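Long-range contacts in protein argonaute (Aquifex aeolicus, PDB 1YVU), which uses short single-stranded DNA guides to find complementary RNA and cleaves that RNA with a metal-dependent nuclease domain: residues A[20-26]-A[55-61]; A[484-488]-A[664-668]; A[518-522]-A[677-682]. All coordinates share one frame; numbering follows the deposited sequence.

One of the three contacts lies in the N-terminal domain and the other two adjoin each other in the PIWI domain. Contact 1 comes first along the chain and closes locally, with its centre about 56 Å from that of contact 2 and about 46 Å from that of contact 3, on the other side of the chain's centre. Contacts 2 and 3 are about 14 Å apart between centres, and their segments alternate in sequence. They share the connection between helices 652-661 and 682-690, in which M665 packs on A677. One connection thus meets strand 487-488 at one end and the RNase H-fold strand 515-522, near the metal site, at the other.

Contact 1 (A[20-26]-A[55-61]); sequences TFTVFKP and DEFWCAG
Residues 20-26 and 55-61 run antiparallel, joined at the hydrogen-bonded pair T22-C59, where T22 N reaches C59 O at 3.0 Å and C59 N returns to T22 O. Two residues on, F57 N donates to F24 O over 2.6 Å, while the reverse bond, F24 N to F57 O, is weak. Beyond T22-C59 the backbone turns at A60, the centre of an inverse gamma turn, and T22 uses its hydroxyl to follow it: OG1 donates to G61 O, approaching in the carbonyl plane. Side chains alternate between two faces. On one, the F21 ring presents a face to A60, whose CA is 3.8 Å from the ring centroid and almost on its normal, a CH-pi contact. V23 and W58 lie side by side and point the same way; V23 CG2 sits over the six-membered ring of the indole at 4.3 Å from its centroid. The other methyl, CG1, is anti to the backbone N (chi1 -168°) and meets E56 CB instead. The indole is held from within its own segment, since W58 NE1 donates to the anti lone pair of E56 OE1, which lies somewhat out of the indole plane. The opposite face carries F24, F57 and C59. C59 SG stands at the edge of the F24 ring, 3.8 Å from F24 CD1, a sulfur-aromatic contact, and P26 CG crosses to F57 CE1. Helix 32-46 covers the F57 and C59 part of this face, with L35, R39 and V42 packing on F57 and V42 also touching C59, while F24 meets Y69. Strand 56-59 pairs on its far edge with strand 50-53, and F21 and K25 bond through their backbones to E86 and R82, which places the contact amid the antiparallel sheets of the N-terminal domain.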
ATOM      1  N   THR A  20      -9.743 -13.158  36.965  1.00 55.71           N
ATOM      2  CA  THR A  20      -9.674 -11.898  37.721  1.00 56.75           C
ATOM      3  C   THR A  20      -8.778 -10.861  37.033  1.00 53.18           C
ATOM      4  O   THR A  20      -7.610 -11.136  36.704  1.00 48.35           O
ATOM      5  CB  THR A  20      -9.201 -12.104  39.192  1.00 61.69           C
ATOM      6  OG1 THR A  20      -9.751 -13.322  39.721  1.00 57.76           O
ATOM      7  CG2 THR A  20      -9.682 -10.939  40.060  1.00 54.84           C
ATOM      8  N   PHE A  21      -9.390  -9.695  36.778  1.00 51.57           N
ATOM      9  CA  PHE A  21      -8.799  -8.520  36.102  1.00 48.46           C
ATOM     10  C   PHE A  21      -8.910  -7.206  36.896  1.00 48.63           C
ATOM     11  O   PHE A  21      -9.994  -6.864  37.390  1.00 48.05           O
ATOM     12  CB  PHE A  21      -9.506  -8.264  34.748  1.00 45.37           C
ATOM     13  CG  PHE A  21      -8.981  -9.066  33.598  1.00 41.46           C
ATOM     14  CD1 PHE A  21      -8.749 -10.457  33.706  1.00 42.34           C
ATOM     15  CD2 PHE A  21      -8.772  -8.444  32.369  1.00 49.87           C
ATOM     16  CE1 PHE A  21      -8.324 -11.228  32.603  1.00 44.56           C
ATOM     17  CE2 PHE A  21      -8.340  -9.196  31.244  1.00 51.41           C
ATOM     18  CZ  PHE A  21      -8.118 -10.597  31.363  1.00 47.19           C
ATOM     19  N   THR A  22      -7.822  -6.432  36.901  1.00 44.98           N
ATOM     20  CA  THR A  22      -7.771  -5.134  37.567  1.00 44.68           C
ATOM     21  C   THR A  22      -8.095  -3.976  36.587  1.00 38.19           C
ATOM     22  O   THR A  22      -7.429  -3.791  35.563  1.00 32.57           O
ATOM     23  CB  THR A  22      -6.396  -4.919  38.237  1.00 45.60           C
ATOM     24  OG1 THR A  22      -6.094  -6.055  39.053  1.00 47.37           O
ATOM     25  CG2 THR A  22      -6.403  -3.679  39.129  1.00 45.27           C
ATOM     26  N   VAL A  23      -9.140  -3.220  36.916  1.00 38.16           N
ATOM     27  CA  VAL A  23      -9.589  -2.090  36.101  1.00 41.50           C
ATOM     28  C   VAL A  23      -8.915  -0.785  36.540  1.00 46.13           C
ATOM     29  O   VAL A  23      -8.626  -0.574  37.726  1.00 45.07           O
ATOM     30  CB  VAL A  23     -11.146  -1.912  36.160  1.00 38.60           C
ATOM     31  CG1 VAL A  23     -11.624  -0.945  35.094  1.00 30.25           C
ATOM     32  CG2 VAL A  23     -11.848  -3.248  35.993  1.00 35.07           C
ATOM     33  N   PHE A  24      -8.628   0.053  35.540  1.00 50.31           N
ATOM     34  CA  PHE A  24      -8.001   1.363  35.700  1.00 46.49           C
ATOM     35  C   PHE A  24      -8.720   2.392  34.815  1.00 54.38           C
ATOM     36  O   PHE A  24      -8.810   2.192  33.611  1.00 57.50           O
ATOM     37  CB  PHE A  24      -6.497   1.320  35.356  1.00 38.57           C
ATOM     38  CG  PHE A  24      -5.643   0.623  36.390  1.00 44.61           C
ATOM     39  CD1 PHE A  24      -5.141  -0.661  36.153  1.00 40.39           C
ATOM     40  CD2 PHE A  24      -5.394   1.220  37.641  1.00 48.70           C
ATOM     41  CE1 PHE A  24      -4.398  -1.356  37.160  1.00 39.45           C
ATOM     42  CE2 PHE A  24      -4.653   0.533  38.660  1.00 45.37           C
ATOM     43  CZ  PHE A  24      -4.164  -0.753  38.414  1.00 37.39           C
ATOM     44  N   LYS A  25      -9.297   3.424  35.413  1.00 62.19           N
ATOM     45  CA  LYS A  25      -9.964   4.479  34.636  1.00 61.69           C
ATOM     46  C   LYS A  25      -9.256   5.807  34.979  1.00 67.28           C
ATOM     47  O   LYS A  25      -8.861   5.998  36.152  1.00 71.58           O
ATOM     48  CB  LYS A  25     -11.466   4.552  34.966  1.00 62.33           C
ATOM     49  CG  LYS A  25     -12.334   5.107  33.823  1.00 61.72           C
ATOM     50  CD  LYS A  25     -13.600   5.800  34.339  1.00 69.96           C
ATOM     51  CE  LYS A  25     -14.462   6.317  33.196  1.00 66.70           C
ATOM     52  NZ  LYS A  25     -15.615   7.109  33.690  1.00 63.41           N
ATOM     53  N   PRO A  26      -9.019   6.711  33.973  1.00 71.16           N
ATOM     54  CA  PRO A  26      -8.343   7.992  34.262  1.00 69.37           C
ATOM     55  C   PRO A  26      -9.192   8.933  35.097  1.00 73.65           C
ATOM     56  O   PRO A  26     -10.422   8.805  35.140  1.00 77.41           O
ATOM     57  CB  PRO A  26      -8.096   8.583  32.876  1.00 67.22           C
ATOM     58  CG  PRO A  26      -8.058   7.383  31.991  1.00 65.15           C
ATOM     59  CD  PRO A  26      -9.195   6.580  32.511  1.00 63.16           C
ATOM     60  N   ASP A  55     -13.249   3.411  28.121  1.00 62.41           N
ATOM     61  CA  ASP A  55     -12.470   4.315  28.986  1.00 61.65           C
ATOM     62  C   ASP A  55     -11.665   3.596  30.042  1.00 56.68           C
ATOM     63  O   ASP A  55     -10.704   4.136  30.591  1.00 56.82           O
ATOM     64  CB  ASP A  55     -13.402   5.287  29.714  1.00 73.90           C
ATOM     65  CG  ASP A  55     -13.619   6.590  28.967  1.00 79.42           C
ATOM     66  OD1 ASP A  55     -12.815   6.923  28.062  1.00 80.33           O
ATOM     67  OD2 ASP A  55     -14.600   7.294  29.308  1.00 80.98           O
ATOM     68  N   GLU A  56     -12.126   2.397  30.366  1.00 54.04           N
ATOM     69  CA  GLU A  56     -11.535   1.551  31.384  1.00 53.58           C
ATOM     70  C   GLU A  56     -10.401   0.689  30.821  1.00 43.71           C
ATOM     71  O   GLU A  56     -10.568   0.054  29.795  1.00 47.29           O
ATOM     72  CB  GLU A  56     -12.650   0.661  31.978  1.00 62.97           C
ATOM     73  CG  GLU A  56     -13.869   1.434  32.602  1.00 70.09           C
ATOM     74  CD  GLU A  56     -15.066   0.543  33.024  1.00 74.42           C
ATOM     75  OE1 GLU A  56     -14.982  -0.701  32.943  1.00 70.42           O
ATOM     76  OE2 GLU A  56     -16.106   1.107  33.449  1.00 74.49           O
ATOM     77  N   PHE A  57      -9.259   0.665  31.502  1.00 37.44           N
ATOM     78  CA  PHE A  57      -8.105  -0.131  31.088  1.00 39.43           C
ATOM     79  C   PHE A  57      -8.013  -1.414  31.904  1.00 39.52           C
ATOM     80  O   PHE A  57      -7.466  -1.443  33.008  1.00 42.97           O
ATOM     81  CB  PHE A  57      -6.803   0.665  31.210  1.00 39.77           C
ATOM     82  CG  PHE A  57      -6.723   1.837  30.282  1.00 46.82           C
ATOM     83  CD1 PHE A  57      -7.461   3.010  30.548  1.00 43.78           C
ATOM     84  CD2 PHE A  57      -5.943   1.776  29.119  1.00 41.00           C
ATOM     85  CE1 PHE A  57      -7.428   4.110  29.664  1.00 48.92           C
ATOM     86  CE2 PHE A  57      -5.898   2.866  28.224  1.00 38.03           C
ATOM     87  CZ  PHE A  57      -6.644   4.037  28.495  1.00 46.80           C
ATOM     88  N   TRP A  58      -8.510  -2.494  31.312  1.00 42.19           N
ATOM     89  CA  TRP A  58      -8.533  -3.810  31.941  1.00 42.93           C
ATOM     90  C   TRP A  58      -7.188  -4.539  31.870  1.00 40.12           C
ATOM     91  O   TRP A  58      -6.650  -4.734  30.800  1.00 38.84           O
ATOM     92  CB  TRP A  58      -9.631  -4.661  31.292  1.00 47.17           C
ATOM     93  CG  TRP A  58     -11.080  -4.202  31.530  1.00 51.44           C
ATOM     94  CD1 TRP A  58     -11.607  -2.970  31.280  1.00 47.56           C
ATOM     95  CD2 TRP A  58     -12.148  -4.984  32.105  1.00 50.00           C
ATOM     96  NE1 TRP A  58     -12.926  -2.922  31.671  1.00 44.08           N
ATOM     97  CE2 TRP A  58     -13.287  -4.142  32.187  1.00 45.66           C
ATOM     98  CE3 TRP A  58     -12.252  -6.324  32.570  1.00 51.00           C
ATOM     99  CZ2 TRP A  58     -14.523  -4.588  32.726  1.00 47.91           C
ATOM    100  CZ3 TRP A  58     -13.494  -6.776  33.113  1.00 44.90           C
ATOM    101  CH2 TRP A  58     -14.605  -5.902  33.182  1.00 44.07           C
ATOM    102  N   CYS A  59      -6.675  -4.971  33.016  1.00 37.94           N
ATOM    103  CA  CYS A  59      -5.393  -5.672  33.075  1.00 39.06           C
ATOM    104  C   CYS A  59      -5.521  -7.113  33.561  1.00 42.66           C
ATOM    105  O   CYS A  59      -6.154  -7.367  34.563  1.00 41.29           O
ATOM    106  CB  CYS A  59      -4.430  -4.897  33.960  1.00 39.46           C
ATOM    107  SG  CYS A  59      -4.262  -3.206  33.436  1.00 36.62           S
ATOM    108  N   ALA A  60      -4.829  -8.032  32.894  1.00 43.53           N
ATOM    109  CA  ALA A  60      -4.864  -9.465  33.197  1.00 48.90           C
ATOM    110  C   ALA A  60      -4.170 -10.021  34.441  1.00 50.70           C
ATOM    111  O   ALA A  60      -3.077 -10.573  34.352  1.00 47.12           O
ATOM    112  CB  ALA A  60      -4.435 -10.246  31.964  1.00 52.37           C
ATOM    113  N   GLY A  61      -4.860  -9.963  35.572  1.00 56.16           N
ATOM    114  CA  GLY A  61      -4.306 -10.478  36.812  1.00 69.64           C
ATOM    115  C   GLY A  61      -4.335  -9.510  37.973  1.00 73.37           C
ATOM    116  O   GLY A  61      -4.860  -8.397  37.868  1.00 75.54           O
TER

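Contact 2 (A[484-488]-A[664-668]); sequences IPYKL and LMNYS
Y667 lays the CD2 edge of its ring over one face of Y486, the two side chains running in opposing directions, with Y667 CD2 3.4 Å from Y486 CZ and offset toward the rim. The planes meet at 51°, so the pair is oblique. Y486 is brought there by a chi1 of 51°, which places CG between its own backbone N and carbonyl carbon. The Y486 carbonyl turns to the other tyrosine: its O lies in the plane of the Y667 ring at the edge, 3.1 Å from CE2. The hydroxyl Y667 OH is 3.2 Å from the same Y486 O. P485 and I484 close round the phenol, P485 CG meeting Y667 CD2 at 3.6 Å and I484 CG2 lying against Y667 OH. This is a junction in the PIWI domain between the short strand 487-488, which pairs with strand 322-323 of linker L2, and the connection that follows helix 652-661. Y667 also packs on A479 of helix 466-480, and P485 on L478 of that helix. The phenol oxygen of Y486 is held by E475, and a water joins it to L664 O, donating to Y486 OH at 2.8 Å and to L664 O at 2.9 Å. Farther along, M665, a selenomethionine, bends at chi2 and chi3 and curls back toward strand 487-488. Its CG is 3.9 Å from L488 CD1, its selenium rests against the same leucine, and its CE touches K487 CA. K487 itself leads its amine off to E527 in a salt bridge.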
ATOM      1  N   ILE A 484      -9.681   3.561 -27.045  1.00 22.33           N
ATOM      2  CA  ILE A 484      -9.862   2.304 -26.325  1.00 23.09           C
ATOM      3  C   ILE A 484     -10.321   1.121 -27.203  1.00 25.20           C
ATOM      4  O   ILE A 484     -11.285   1.231 -27.969  1.00 26.52           O
ATOM      5  CB  ILE A 484     -10.767   2.493 -25.063  1.00 23.37           C
ATOM      6  CG1 ILE A 484     -12.162   3.003 -25.435  1.00 23.88           C
ATOM      7  CG2 ILE A 484     -10.079   3.443 -24.061  1.00 17.60           C
ATOM      8  CD1 ILE A 484     -13.235   2.617 -24.430  1.00 13.79           C
ATOM      9  N   PRO A 485      -9.615  -0.022 -27.115  1.00 27.28           N
ATOM     10  CA  PRO A 485      -9.954  -1.213 -27.909  1.00 30.20           C
ATOM     11  C   PRO A 485     -11.326  -1.826 -27.690  1.00 26.26           C
ATOM     12  O   PRO A 485     -11.972  -2.325 -28.627  1.00 24.62           O
ATOM     13  CB  PRO A 485      -8.841  -2.195 -27.539  1.00 28.25           C
ATOM     14  CG  PRO A 485      -8.417  -1.743 -26.172  1.00 33.29           C
ATOM     15  CD  PRO A 485      -8.433  -0.276 -26.272  1.00 26.90           C
ATOM     16  N   TYR A 486     -11.762  -1.747 -26.447  1.00 21.78           N
ATOM     17  CA  TYR A 486     -13.021  -2.310 -26.035  1.00 22.40           C
ATOM     18  C   TYR A 486     -13.480  -1.657 -24.747  1.00 26.94           C
ATOM     19  O   TYR A 486     -12.715  -0.907 -24.114  1.00 23.40           O
ATOM     20  CB  TYR A 486     -12.852  -3.832 -25.819  1.00 20.57           C
ATOM     21  CG  TYR A 486     -11.687  -4.234 -24.919  1.00 15.14           C
ATOM     22  CD1 TYR A 486     -11.802  -4.201 -23.521  1.00 18.45           C
ATOM     23  CD2 TYR A 486     -10.456  -4.590 -25.451  1.00 15.37           C
ATOM     24  CE1 TYR A 486     -10.724  -4.506 -22.679  1.00 22.25           C
ATOM     25  CE2 TYR A 486      -9.346  -4.896 -24.613  1.00 14.34           C
ATOM     26  CZ  TYR A 486      -9.492  -4.844 -23.232  1.00 16.71           C
ATOM     27  OH  TYR A 486      -8.422  -5.071 -22.397  1.00 26.89           O
ATOM     28  N   LYS A 487     -14.701  -1.993 -24.340  1.00 25.66           N
ATOM     29  CA  LYS A 487     -15.294  -1.529 -23.083  1.00 24.14           C
ATOM     30  C   LYS A 487     -16.216  -2.641 -22.670  1.00 24.37           C
ATOM     31  O   LYS A 487     -16.641  -3.427 -23.513  1.00 28.04           O
ATOM     32  CB  LYS A 487     -16.061  -0.201 -23.208  1.00 26.72           C
ATOM     33  CG  LYS A 487     -17.343  -0.219 -24.037  1.00 32.00           C
ATOM     34  CD  LYS A 487     -17.961   1.162 -24.119  1.00 29.88           C
ATOM     35  CE  LYS A 487     -19.279   1.111 -24.859  1.00 35.27           C
ATOM     36  NZ  LYS A 487     -19.994   2.402 -24.726  1.00 43.15           N
ATOM     37  N   LEU A 488     -16.511  -2.706 -21.376  1.00 27.22           N
ATOM     38  CA  LEU A 488     -17.385  -3.720 -20.801  1.00 28.11           C
ATOM     39  C   LEU A 488     -18.803  -3.588 -21.348  1.00 35.46           C
ATOM     40  O   LEU A 488     -19.228  -2.491 -21.725  1.00 35.55           O
ATOM     41  CB  LEU A 488     -17.384  -3.611 -19.270  1.00 22.81           C
ATOM     42  CG  LEU A 488     -16.087  -3.950 -18.543  1.00 20.99           C
ATOM     43  CD1 LEU A 488     -15.964  -3.128 -17.290  1.00 15.68           C
ATOM     44  CD2 LEU A 488     -16.020  -5.448 -18.235  1.00 22.36           C
ATOM     45  N   LEU A 664     -10.198  -5.053 -15.726  1.00 16.18           N
ATOM     46  CA  LEU A 664     -10.145  -5.208 -17.177  1.00 18.12           C
ATOM     47  C   LEU A 664     -10.168  -3.884 -17.921  1.00 16.25           C
ATOM     48  O   LEU A 664     -10.003  -3.845 -19.141  1.00 19.82           O
ATOM     49  CB  LEU A 664     -11.308  -6.084 -17.659  1.00 17.88           C
ATOM     50  CG  LEU A 664     -11.679  -7.352 -16.890  1.00 18.92           C
ATOM     51  CD1 LEU A 664     -12.671  -8.098 -17.728  1.00 11.05           C
ATOM     52  CD2 LEU A 664     -10.477  -8.224 -16.546  1.00 12.02           C
HETATM   53  N   MSE A 665     -10.385  -2.804 -17.187  1.00 12.77           N
HETATM   54  CA  MSE A 665     -10.376  -1.489 -17.787  1.00 16.55           C
HETATM   55  C   MSE A 665      -8.994  -0.907 -17.754  1.00 17.28           C
HETATM   56  O   MSE A 665      -8.799   0.270 -18.027  1.00 24.35           O
HETATM   57  CB  MSE A 665     -11.401  -0.563 -17.136  1.00 26.00           C
HETATM   58  CG  MSE A 665     -12.817  -0.912 -17.509  1.00 34.73           C
HETATM   59 SE   MSE A 665     -12.951  -1.487 -19.359  1.00 39.97          SE
HETATM   60  CE  MSE A 665     -13.423   0.151 -20.115  1.00 34.03           C
ATOM     61  N   ASN A 666      -8.024  -1.758 -17.437  1.00 23.65           N
ATOM     62  CA  ASN A 666      -6.617  -1.379 -17.384  1.00 17.91           C
ATOM     63  C   ASN A 666      -5.887  -1.803 -18.649  1.00 19.67           C
ATOM     64  O   ASN A 666      -4.689  -1.588 -18.783  1.00 19.52           O
ATOM     65  CB  ASN A 666      -5.978  -1.979 -16.155  1.00 22.89           C
ATOM     66  CG  ASN A 666      -6.392  -1.275 -14.919  1.00 17.58           C
ATOM     67  OD1 ASN A 666      -6.261  -0.053 -14.839  1.00 25.42           O
ATOM     68  ND2 ASN A 666      -6.918  -2.018 -13.940  1.00 26.40           N
ATOM     69  N   TYR A 667      -6.645  -2.467 -19.522  1.00 21.34           N
ATOM     70  CA  TYR A 667      -6.238  -2.925 -20.845  1.00 25.03           C
ATOM     71  C   TYR A 667      -4.877  -3.581 -20.931  1.00 28.74           C
ATOM     72  O   TYR A 667      -4.050  -3.232 -21.774  1.00 29.20           O
ATOM     73  CB  TYR A 667      -6.325  -1.761 -21.845  1.00 19.14           C
ATOM     74  CG  TYR A 667      -7.655  -1.072 -21.853  1.00 11.87           C
ATOM     75  CD1 TYR A 667      -7.871   0.085 -21.088  1.00 17.17           C
ATOM     76  CD2 TYR A 667      -8.704  -1.562 -22.620  1.00 11.69           C
ATOM     77  CE1 TYR A 667      -9.115   0.752 -21.099  1.00 18.91           C
ATOM     78  CE2 TYR A 667      -9.964  -0.913 -22.640  1.00 16.11           C
ATOM     79  CZ  TYR A 667     -10.149   0.245 -21.879  1.00 20.60           C
ATOM     80  OH  TYR A 667     -11.318   0.952 -21.958  1.00 24.04           O
ATOM     81  N   SER A 668      -4.632  -4.512 -20.024  1.00 32.30           N
ATOM     82  CA  SER A 668      -3.376  -5.234 -19.996  1.00 33.51           C
ATOM     83  C   SER A 668      -3.771  -6.699 -19.983  1.00 35.09           C
ATOM     84  O   SER A 668      -3.894  -7.326 -18.918  1.00 39.09           O
ATOM     85  CB  SER A 668      -2.589  -4.830 -18.754  1.00 35.10           C
ATOM     86  OG  SER A 668      -1.370  -5.535 -18.674  1.00 43.29           O
TER
HETATM   87  O   HOH W   1      -8.201  -6.037 -19.828  1.00  6.66           O

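Contact 3 (A[518-522]-A[677-682]); sequences FTKIF and ATVHYS
This is a packing contact with one buried polar bond, made where a loop packs over the second strand of the RNase H fold of the PIWI domain, next to the central strand 497-505. Strand 515-522, antiparallel to that central strand, turns F518, K520 and F522 toward residues 677-682, the connection leading into helix 682-690. K520 carries the polar part. Its chain runs alongside the loop, CD near A677 O and CE near T678 O, and then bends at chi3 and chi4 (-83° and -134°) to bring NZ within 2.9 Å of H680 O. The C=O...N angle is 157°, with the amine tilted from the carbonyl plane. W705 adds a cation-pi contact to the same lysine and an edge-to-face contact with F518. F522 supplies the apolar part: CZ meets A677 CB at 3.7 Å, and CD1 meets the methyl branch of T678, CG2, at 3.5 Å, while the other branch, OG1, hydrogen-bonds to H569. Four residues earlier on the same face, F518 CD2 approaches S682 OG. S682 begins helix 682-690, next to D683, which coordinates the calcium with D502, and its side chain is about 4 Å from those of D502 and D571, the latter probably a metal ligand. The chain turns into the helix through a backbone bond, S682 N to V679 O, 3.0 Å.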
ATOM      1  N   PHE A 518      -6.098  12.903  -6.721  1.00 17.93           N
ATOM      2  CA  PHE A 518      -6.313  12.359  -8.052  1.00 18.72           C
ATOM      3  C   PHE A 518      -7.594  11.521  -8.163  1.00 22.38           C
ATOM      4  O   PHE A 518      -7.633  10.339  -7.779  1.00 19.78           O
ATOM      5  CB  PHE A 518      -5.089  11.591  -8.561  1.00 20.65           C
ATOM      6  CG  PHE A 518      -5.185  11.159 -10.024  1.00 23.08           C
ATOM      7  CD1 PHE A 518      -5.670  12.042 -11.018  1.00 18.68           C
ATOM      8  CD2 PHE A 518      -4.788   9.863 -10.410  1.00 29.42           C
ATOM      9  CE1 PHE A 518      -5.763  11.665 -12.359  1.00 17.79           C
ATOM     10  CE2 PHE A 518      -4.875   9.469 -11.767  1.00 26.69           C
ATOM     11  CZ  PHE A 518      -5.371  10.393 -12.740  1.00 24.29           C
ATOM     12  N   THR A 519      -8.584  12.127  -8.818  1.00 17.72           N
ATOM     13  CA  THR A 519      -9.907  11.533  -9.044  1.00 17.82           C
ATOM     14  C   THR A 519     -10.071  11.012 -10.473  1.00 15.96           C
ATOM     15  O   THR A 519      -9.537  11.593 -11.439  1.00 15.06           O
ATOM     16  CB  THR A 519     -11.025  12.545  -8.663  1.00 15.01           C
ATOM     17  OG1 THR A 519     -10.833  12.936  -7.291  1.00 11.46           O
ATOM     18  CG2 THR A 519     -12.429  11.948  -8.816  1.00 13.10           C
ATOM     19  N   LYS A 520     -10.745   9.864 -10.563  1.00 16.67           N
ATOM     20  CA  LYS A 520     -11.023   9.173 -11.817  1.00  9.25           C
ATOM     21  C   LYS A 520     -12.493   8.780 -11.838  1.00  5.91           C
ATOM     22  O   LYS A 520     -12.942   7.918 -11.076  1.00  4.80           O
ATOM     23  CB  LYS A 520     -10.163   7.918 -11.913  1.00  5.59           C
ATOM     24  CG  LYS A 520      -8.986   8.025 -12.804  1.00  2.00           C
ATOM     25  CD  LYS A 520      -8.212   6.735 -12.817  1.00  3.92           C
ATOM     26  CE  LYS A 520      -7.249   6.635 -11.638  1.00 10.37           C
ATOM     27  NZ  LYS A 520      -5.852   6.168 -12.034  1.00 10.38           N
ATOM     28  N   ILE A 521     -13.248   9.461 -12.681  1.00  6.62           N
ATOM     29  CA  ILE A 521     -14.677   9.188 -12.827  1.00 12.97           C
ATOM     30  C   ILE A 521     -14.913   8.256 -14.023  1.00 13.30           C
ATOM     31  O   ILE A 521     -14.460   8.551 -15.143  1.00  6.43           O
ATOM     32  CB  ILE A 521     -15.475  10.506 -13.003  1.00 12.22           C
ATOM     33  CG1 ILE A 521     -15.153  11.432 -11.834  1.00  7.86           C
ATOM     34  CG2 ILE A 521     -16.970  10.219 -13.029  1.00  8.81           C
ATOM     35  CD1 ILE A 521     -15.437  12.812 -12.084  1.00  2.00           C
ATOM     36  N   PHE A 522     -15.628   7.152 -13.755  1.00 12.04           N
ATOM     37  CA  PHE A 522     -15.963   6.133 -14.759  1.00 20.22           C
ATOM     38  C   PHE A 522     -17.468   5.960 -15.059  1.00 23.98           C
ATOM     39  O   PHE A 522     -18.329   6.471 -14.328  1.00 23.84           O
ATOM     40  CB  PHE A 522     -15.361   4.782 -14.364  1.00 18.93           C
ATOM     41  CG  PHE A 522     -13.870   4.687 -14.568  1.00 18.59           C
ATOM     42  CD1 PHE A 522     -12.963   5.116 -13.564  1.00 16.87           C
ATOM     43  CD2 PHE A 522     -13.358   4.120 -15.756  1.00 20.69           C
ATOM     44  CE1 PHE A 522     -11.552   4.973 -13.745  1.00 18.89           C
ATOM     45  CE2 PHE A 522     -11.948   3.963 -15.969  1.00 25.01           C
ATOM     46  CZ  PHE A 522     -11.035   4.394 -14.945  1.00 17.36           C
ATOM     47  N   ALA A 677      -9.411  -0.257 -12.280  1.00 10.24           N
ATOM     48  CA  ALA A 677      -8.994   0.950 -12.996  1.00 13.94           C
ATOM     49  C   ALA A 677      -9.209   2.254 -12.238  1.00 14.01           C
ATOM     50  O   ALA A 677      -8.421   3.198 -12.388  1.00 16.63           O
ATOM     51  CB  ALA A 677      -9.639   1.023 -14.361  1.00 10.32           C
ATOM     52  N   THR A 678     -10.197   2.239 -11.344  1.00 13.48           N
ATOM     53  CA  THR A 678     -10.537   3.399 -10.501  1.00 21.94           C
ATOM     54  C   THR A 678      -9.428   3.829  -9.517  1.00 19.20           C
ATOM     55  O   THR A 678      -9.342   5.014  -9.126  1.00 16.49           O
ATOM     56  CB  THR A 678     -11.867   3.170  -9.747  1.00 17.75           C
ATOM     57  OG1 THR A 678     -11.841   1.899  -9.082  1.00 21.05           O
ATOM     58  CG2 THR A 678     -13.004   3.173 -10.709  1.00 20.16           C
ATOM     59  N   VAL A 679      -8.596   2.857  -9.111  1.00 18.86           N
ATOM     60  CA  VAL A 679      -7.484   3.136  -8.200  1.00 16.20           C
ATOM     61  C   VAL A 679      -6.122   2.717  -8.704  1.00 14.65           C
ATOM     62  O   VAL A 679      -5.119   3.099  -8.124  1.00 18.27           O
ATOM     63  CB  VAL A 679      -7.695   2.606  -6.759  1.00 12.37           C
ATOM     64  CG1 VAL A 679      -8.764   3.421  -6.069  1.00  6.96           C
ATOM     65  CG2 VAL A 679      -8.007   1.128  -6.766  1.00  7.51           C
ATOM     66  N   HIS A 680      -6.068   1.989  -9.813  1.00 16.00           N
ATOM     67  CA  HIS A 680      -4.788   1.565 -10.361  1.00 17.44           C
ATOM     68  C   HIS A 680      -4.001   2.780 -10.756  1.00 23.10           C
ATOM     69  O   HIS A 680      -4.500   3.663 -11.459  1.00 22.77           O
ATOM     70  CB  HIS A 680      -4.959   0.669 -11.559  1.00  8.02           C
ATOM     71  CG  HIS A 680      -3.660   0.317 -12.212  1.00 19.03           C
ATOM     72  ND1 HIS A 680      -3.329   0.775 -13.473  1.00 18.46           N
ATOM     73  CD2 HIS A 680      -2.633  -0.447 -11.801  1.00 12.53           C
ATOM     74  CE1 HIS A 680      -2.150   0.289 -13.810  1.00  9.46           C
ATOM     75  NE2 HIS A 680      -1.703  -0.455 -12.819  1.00 16.56           N
ATOM     76  N   TYR A 681      -2.788   2.821 -10.215  1.00 31.24           N
ATOM     77  CA  TYR A 681      -1.816   3.902 -10.394  1.00 31.97           C
ATOM     78  C   TYR A 681      -2.137   5.203  -9.643  1.00 37.68           C
ATOM     79  O   TYR A 681      -1.329   6.139  -9.666  1.00 32.93           O
ATOM     80  CB  TYR A 681      -1.578   4.197 -11.881  1.00 32.32           C
ATOM     81  CG  TYR A 681      -0.195   3.861 -12.337  1.00 33.29           C
ATOM     82  CD1 TYR A 681       0.361   2.578 -12.101  1.00 35.14           C
ATOM     83  CD2 TYR A 681       0.591   4.832 -12.969  1.00 33.04           C
ATOM     84  CE1 TYR A 681       1.677   2.276 -12.480  1.00 40.05           C
ATOM     85  CE2 TYR A 681       1.907   4.551 -13.361  1.00 45.89           C
ATOM     86  CZ  TYR A 681       2.457   3.270 -13.113  1.00 51.07           C
ATOM     87  OH  TYR A 681       3.777   3.008 -13.476  1.00 54.77           O
ATOM     88  N   SER A 682      -3.294   5.265  -8.969  1.00 35.00           N
ATOM     89  CA  SER A 682      -3.687   6.473  -8.241  1.00 37.40           C
ATOM     90  C   SER A 682      -2.725   6.921  -7.143  1.00 39.71           C
ATOM     91  O   SER A 682      -2.437   8.126  -7.046  1.00 39.75           O
ATOM     92  CB  SER A 682      -5.117   6.391  -7.714  1.00 32.32           C
ATOM     93  OG  SER A 682      -6.021   6.563  -8.782  1.00 30.87           O
TER